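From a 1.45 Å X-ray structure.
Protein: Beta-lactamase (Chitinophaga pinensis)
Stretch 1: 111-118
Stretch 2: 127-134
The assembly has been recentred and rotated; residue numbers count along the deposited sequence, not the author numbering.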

ATOM      1  N   ALA A 111     -11.203   0.905 -12.264  1.00 27.91           N
ATOM      2  CA  ALA A 111     -12.633   0.539 -12.259  1.00 27.95           C
ATOM      3  C   ALA A 111     -13.033  -0.016 -10.892  1.00 27.07           C
ATOM      4  O   ALA A 111     -14.069   0.389 -10.356  1.00 28.01           O
ATOM      5  N   LEU A 112     -12.155  -0.809 -10.292  1.00 24.81           N
ATOM      6  CA  LEU A 112     -12.435  -1.388  -8.953  1.00 24.63           C
ATOM      7  C   LEU A 112     -12.561  -0.270  -7.920  1.00 23.90           C
ATOM      8  O   LEU A 112     -13.444  -0.283  -7.088  1.00 25.31           O
ATOM      9  N   LEU A 113     -11.647   0.673  -7.917  1.00 24.35           N
ATOM     10  CA  LEU A 113     -11.711   1.809  -6.970  1.00 24.28           C
ATOM     11  C   LEU A 113     -12.981   2.640  -7.215  1.00 25.92           C
ATOM     12  O   LEU A 113     -13.583   3.087  -6.282  1.00 25.45           O
ATOM     13  N   ALA A 114     -13.355   2.820  -8.472  1.00 27.31           N
ATOM     14  CA  ALA A 114     -14.508   3.667  -8.867  1.00 30.07           C
ATOM     15  C   ALA A 114     -15.849   2.946  -8.601  1.00 31.46           C
ATOM     16  O   ALA A 114     -16.892   3.633  -8.485  1.00 32.46           O
ATOM     17  N   ASP A 115     -15.852   1.653  -8.341  1.00 29.96           N
ATOM     18  CA  ASP A 115     -17.108   0.924  -8.066  1.00 31.97           C
ATOM     19  C   ASP A 115     -17.156   0.397  -6.646  1.00 31.55           C
ATOM     20  O   ASP A 115     -18.120  -0.289  -6.331  1.00 33.81           O
ATOM     21  N   GLY A 116     -16.203   0.790  -5.795  1.00 30.47           N
ATOM     22  CA  GLY A 116     -16.292   0.474  -4.362  1.00 29.79           C
ATOM     23  C   GLY A 116     -16.083  -1.006  -4.087  1.00 29.97           C
ATOM     24  O   GLY A 116     -16.476  -1.504  -3.009  1.00 28.09           O
ATOM     25  N   GLY A 117     -15.415  -1.704  -5.009  1.00 30.15           N
ATOM     26  CA  GLY A 117     -15.063  -3.117  -4.789  1.00 30.03           C
ATOM     27  C   GLY A 117     -16.113  -4.077  -5.289  1.00 30.01           C
ATOM     28  O   GLY A 117     -15.986  -5.331  -5.132  1.00 30.69           O
ATOM     29  N   ASN A 118     -17.191  -3.562  -5.893  1.00 31.89           N
ATOM     30  CA  ASN A 118     -18.264  -4.493  -6.315  1.00 32.91           C
ATOM     31  C   ASN A 118     -17.765  -5.419  -7.453  1.00 31.61           C
ATOM     32  O   ASN A 118     -18.287  -6.531  -7.551  1.00 33.29           O
ATOM     33  N   GLY A 127     -22.172  -5.994  -3.700  1.00 45.14           N
ATOM     34  CA  GLY A 127     -22.179  -4.538  -3.501  1.00 43.16           C
ATOM     35  C   GLY A 127     -20.859  -4.036  -2.927  1.00 39.80           C
ATOM     36  O   GLY A 127     -19.882  -4.827  -2.847  1.00 37.34           O
ATOM     37  N   SER A 128     -20.864  -2.780  -2.509  1.00 38.50           N
ATOM     38  CA  SER A 128     -19.642  -1.980  -2.256  1.00 36.89           C
ATOM     39  C   SER A 128     -19.038  -2.399  -0.921  1.00 36.72           C
ATOM     40  O   SER A 128     -19.747  -2.555   0.093  1.00 36.85           O
ATOM     41  N   MET A 129     -17.738  -2.580  -0.906  1.00 30.38           N
ATOM     42  CA  MET A 129     -17.021  -2.780   0.372  1.00 30.08           C
ATOM     43  C   MET A 129     -16.448  -1.433   0.835  1.00 27.54           C
ATOM     44  O   MET A 129     -16.070  -1.373   1.987  1.00 30.08           O
ATOM     45  N   PHE A 130     -16.322  -0.443  -0.051  1.00 27.68           N
ATOM     46  CA  PHE A 130     -15.791   0.888   0.352  1.00 26.77           C
ATOM     47  C   PHE A 130     -16.415   1.962  -0.529  1.00 27.26           C
ATOM     48  O   PHE A 130     -16.911   1.635  -1.631  1.00 27.93           O
ATOM     49  N   LEU A 131     -16.406   3.211  -0.063  1.00 26.98           N
ATOM     50  CA  LEU A 131     -16.942   4.342  -0.838  1.00 28.34           C
ATOM     51  C   LEU A 131     -16.065   4.515  -2.058  1.00 28.33           C
ATOM     52  O   LEU A 131     -14.842   4.596  -1.969  1.00 27.34           O
ATOM     53  N   PRO A 132     -16.653   4.643  -3.242  1.00 28.17           N
ATOM     54  CA  PRO A 132     -15.882   4.738  -4.462  1.00 28.69           C
ATOM     55  C   PRO A 132     -15.121   6.049  -4.612  1.00 28.62           C
ATOM     56  O   PRO A 132     -15.471   7.095  -4.011  1.00 30.00           O
ATOM     57  N   VAL A 133     -14.039   5.946  -5.349  1.00 27.80           N
ATOM     58  CA  VAL A 133     -13.141   7.076  -5.648  1.00 28.05           C
ATOM     59  C   VAL A 133     -12.857   7.110  -7.144  1.00 28.78           C
ATOM     60  O   VAL A 133     -12.416   6.104  -7.697  1.00 28.72           O
ATOM     61  N   LYS A 134     -13.085   8.251  -7.792  1.00 31.46           N
ATOM     62  CA  LYS A 134     -12.693   8.462  -9.202  1.00 32.99           C
ATOM     63  C   LYS A 134     -11.233   8.905  -9.301  1.00 31.50           C
ATOM     64  O   LYS A 134     -10.792   9.717  -8.474  1.00 33.27           O
TER

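Where a helix ends and the chain turns, the carbonyls freed from helical pairing need new partners, and a neighbouring loop can supply them while its side chains fill the space around the turn. The two stretches of this beta-lactamase give a compact example: the helix ending in stretch 1 runs into a type I' turn from Asp 115 to Asn 118, and stretch 2, which has no regular helix or strand, wraps against it, with 568 Å² buried in all.

Stretch 2 begins at Gly 127, where a side chain from the turn reaches across. The CA-to-CB bond of Asn 118 points sideways, but with chi1 in t the end of its side chain comes nearer, and Asn 118 OD1 accepts a hydrogen bond from Gly 127 N at 2.9 Å. Ser 128 follows, also sideways, its chi1 of m placing the hydroxyl near the turn; Ser 128 OG donates a weak hydrogen bond to Asp 115 O at 3.3 Å.

Met 129 and Phe 130 combine backbone anchoring with side-chain packing. Gly 116 O receives two hydrogen bonds, from Met 129 N at 2.7 Å and from Phe 130 N at 3.1 Å, so one carbonyl pins two successive residues. The CA-to-CB bond of Met 129 is sideways, but the m, t, m side chain brings Met 129 CE to 3.2 Å from Gly 117 O.

Phe 130, with chi1 in p, is the aromatic centre of the contact. Its CA-to-CB bond is sideways, yet the ring end comes nearer to stretch 1. Gly 116 CA sits over one face, 3.7 Å from the centroid of the Phe 130 ring, in a CH-pi contact, while at the ring edge Leu 113 O lies 3.6 Å from Phe 130 CE1. The turn's glycines leave room for stretch 2: an ideal CB on Gly 116 would clash with Phe 130 O and Ser 128 OG, and one on Gly 117 would clash with Met 129 CE and be tight against Phe 130 CE2. Their backbone angles favour glycine as well.

Leu 131 points away and makes no contact, whereas Pro 132 points toward stretch 1, and Pro 132 CB lies 3.0 Å from Ala 114 O; its ring is C-gamma endo. The CA-to-CB bond of Val 133 is sideways, and its side chain (chi1 t) packs against Leu 113 (chi1 t, chi2 p): Val 133 CB is 3.9 Å from Leu 113 CG, and Leu 113 CD1 also lies 3.9 Å from Phe 130 CE1, so the leucine links the two apolar residues. Beside this patch, Val 133 N donates a nearly straight hydrogen bond to Leu 113 O at 3.0 Å.

Lys 134 closes the stretch. It points away, and its chi angles of m, t, t, p carry the amine to a water that bridges the stretches: the water oxygen lies 2.7 Å from Ala 114 O, to which it donates, and 3.4 Å from Lys 134 NZ, from which it weakly accepts. The bridge is uneven, firm on the Ala 114 side and weak on the lysine side.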

ATOM      1  CB  ALA A 111     -12.947  -0.430 -13.356  1.00 29.37           C
ATOM      2  CB  LEU A 112     -11.300  -2.349  -8.633  1.00 23.81           C
ATOM      3  CG  LEU A 112     -11.423  -3.131  -7.323  1.00 23.79           C
ATOM      4  CD1 LEU A 112     -12.656  -4.014  -7.338  1.00 24.41           C
ATOM      5  CD2 LEU A 112     -10.179  -3.993  -7.108  1.00 23.36           C
ATOM      6  CB  LEU A 113     -10.435   2.639  -7.171  1.00 24.40           C
ATOM      7  CG  LEU A 113     -10.234   3.727  -6.119  1.00 25.19           C
ATOM      8  CD1 LEU A 113     -10.055   3.123  -4.721  1.00 26.00           C
ATOM      9  CD2 LEU A 113      -9.067   4.577  -6.525  1.00 26.09           C
ATOM     10  CB  ALA A 114     -14.321   4.094 -10.303  1.00 31.66           C
ATOM     11  CB  ASP A 115     -17.333  -0.108  -9.157  1.00 32.15           C
ATOM     12  CG  ASP A 115     -16.466  -1.332  -9.163  1.00 32.45           C
ATOM     13  OD1 ASP A 115     -15.981  -1.722  -8.109  1.00 32.61           O
ATOM     14  OD2 ASP A 115     -16.438  -1.985 -10.256  1.00 36.19           O
ATOM     15  CB  ASN A 118     -19.525  -3.716  -6.678  1.00 36.02           C
ATOM     16  CG  ASN A 118     -20.649  -4.645  -7.054  1.00 38.50           C
ATOM     17  OD1 ASN A 118     -21.037  -5.531  -6.281  1.00 42.26           O
ATOM     18  ND2 ASN A 118     -21.133  -4.447  -8.268  1.00 43.54           N
ATOM     19  CB  SER A 128     -19.910  -0.512  -2.314  1.00 39.17           C
ATOM     20  OG  SER A 128     -20.062  -0.076  -3.658  1.00 43.18           O
ATOM     21  CB  MET A 129     -15.923  -3.818   0.203  1.00 29.09           C
ATOM     22  CG  MET A 129     -16.489  -5.211  -0.061  1.00 31.96           C
ATOM     23  SD  MET A 129     -15.201  -6.384  -0.399  1.00 31.43           S
ATOM     24  CE  MET A 129     -15.047  -6.035  -2.144  1.00 31.88           C
ATOM     25  CB  PHE A 130     -14.262   0.914   0.268  1.00 24.43           C
ATOM     26  CG  PHE A 130     -13.705   0.515  -1.074  1.00 23.65           C
ATOM     27  CD1 PHE A 130     -13.563   1.427  -2.103  1.00 24.41           C
ATOM     28  CD2 PHE A 130     -13.344  -0.791  -1.325  1.00 23.30           C
ATOM     29  CE1 PHE A 130     -13.109   1.040  -3.354  1.00 24.72           C
ATOM     30  CE2 PHE A 130     -12.772  -1.156  -2.548  1.00 23.81           C
ATOM     31  CZ  PHE A 130     -12.711  -0.246  -3.584  1.00 24.29           C
ATOM     32  CB  LEU A 131     -16.995   5.628  -0.013  1.00 29.38           C
ATOM     33  CG  LEU A 131     -18.032   5.673   1.097  1.00 32.02           C
ATOM     34  CD1 LEU A 131     -17.984   7.006   1.788  1.00 32.66           C
ATOM     35  CD2 LEU A 131     -19.437   5.409   0.570  1.00 34.21           C
ATOM     36  CB  PRO A 132     -16.875   4.616  -5.611  1.00 31.53           C
ATOM     37  CG  PRO A 132     -18.201   4.549  -4.978  1.00 33.46           C
ATOM     38  CD  PRO A 132     -18.106   4.593  -3.481  1.00 31.81           C
ATOM     39  CB  VAL A 133     -11.831   7.019  -4.843  1.00 26.44           C
ATOM     40  CG1 VAL A 133     -11.056   8.291  -5.097  1.00 27.61           C
ATOM     41  CG2 VAL A 133     -12.036   6.713  -3.355  1.00 26.97           C
ATOM     42  CB  LYS A 134     -13.596   9.557  -9.790  1.00 37.55           C
ATOM     43  CG  LYS A 134     -15.055   9.145  -9.865  1.00 43.78           C
ATOM     44  CD  LYS A 134     -15.915  10.116 -10.686  1.00 47.80           C
ATOM     45  CE  LYS A 134     -17.382   9.745 -10.677  1.00 55.12           C
ATOM     46  NZ  LYS A 134     -17.853   9.480  -9.292  1.00 58.06           N
TER
HETATM   47  O   HOH W   1     -17.601   6.097  -9.177  1.00 45.14           O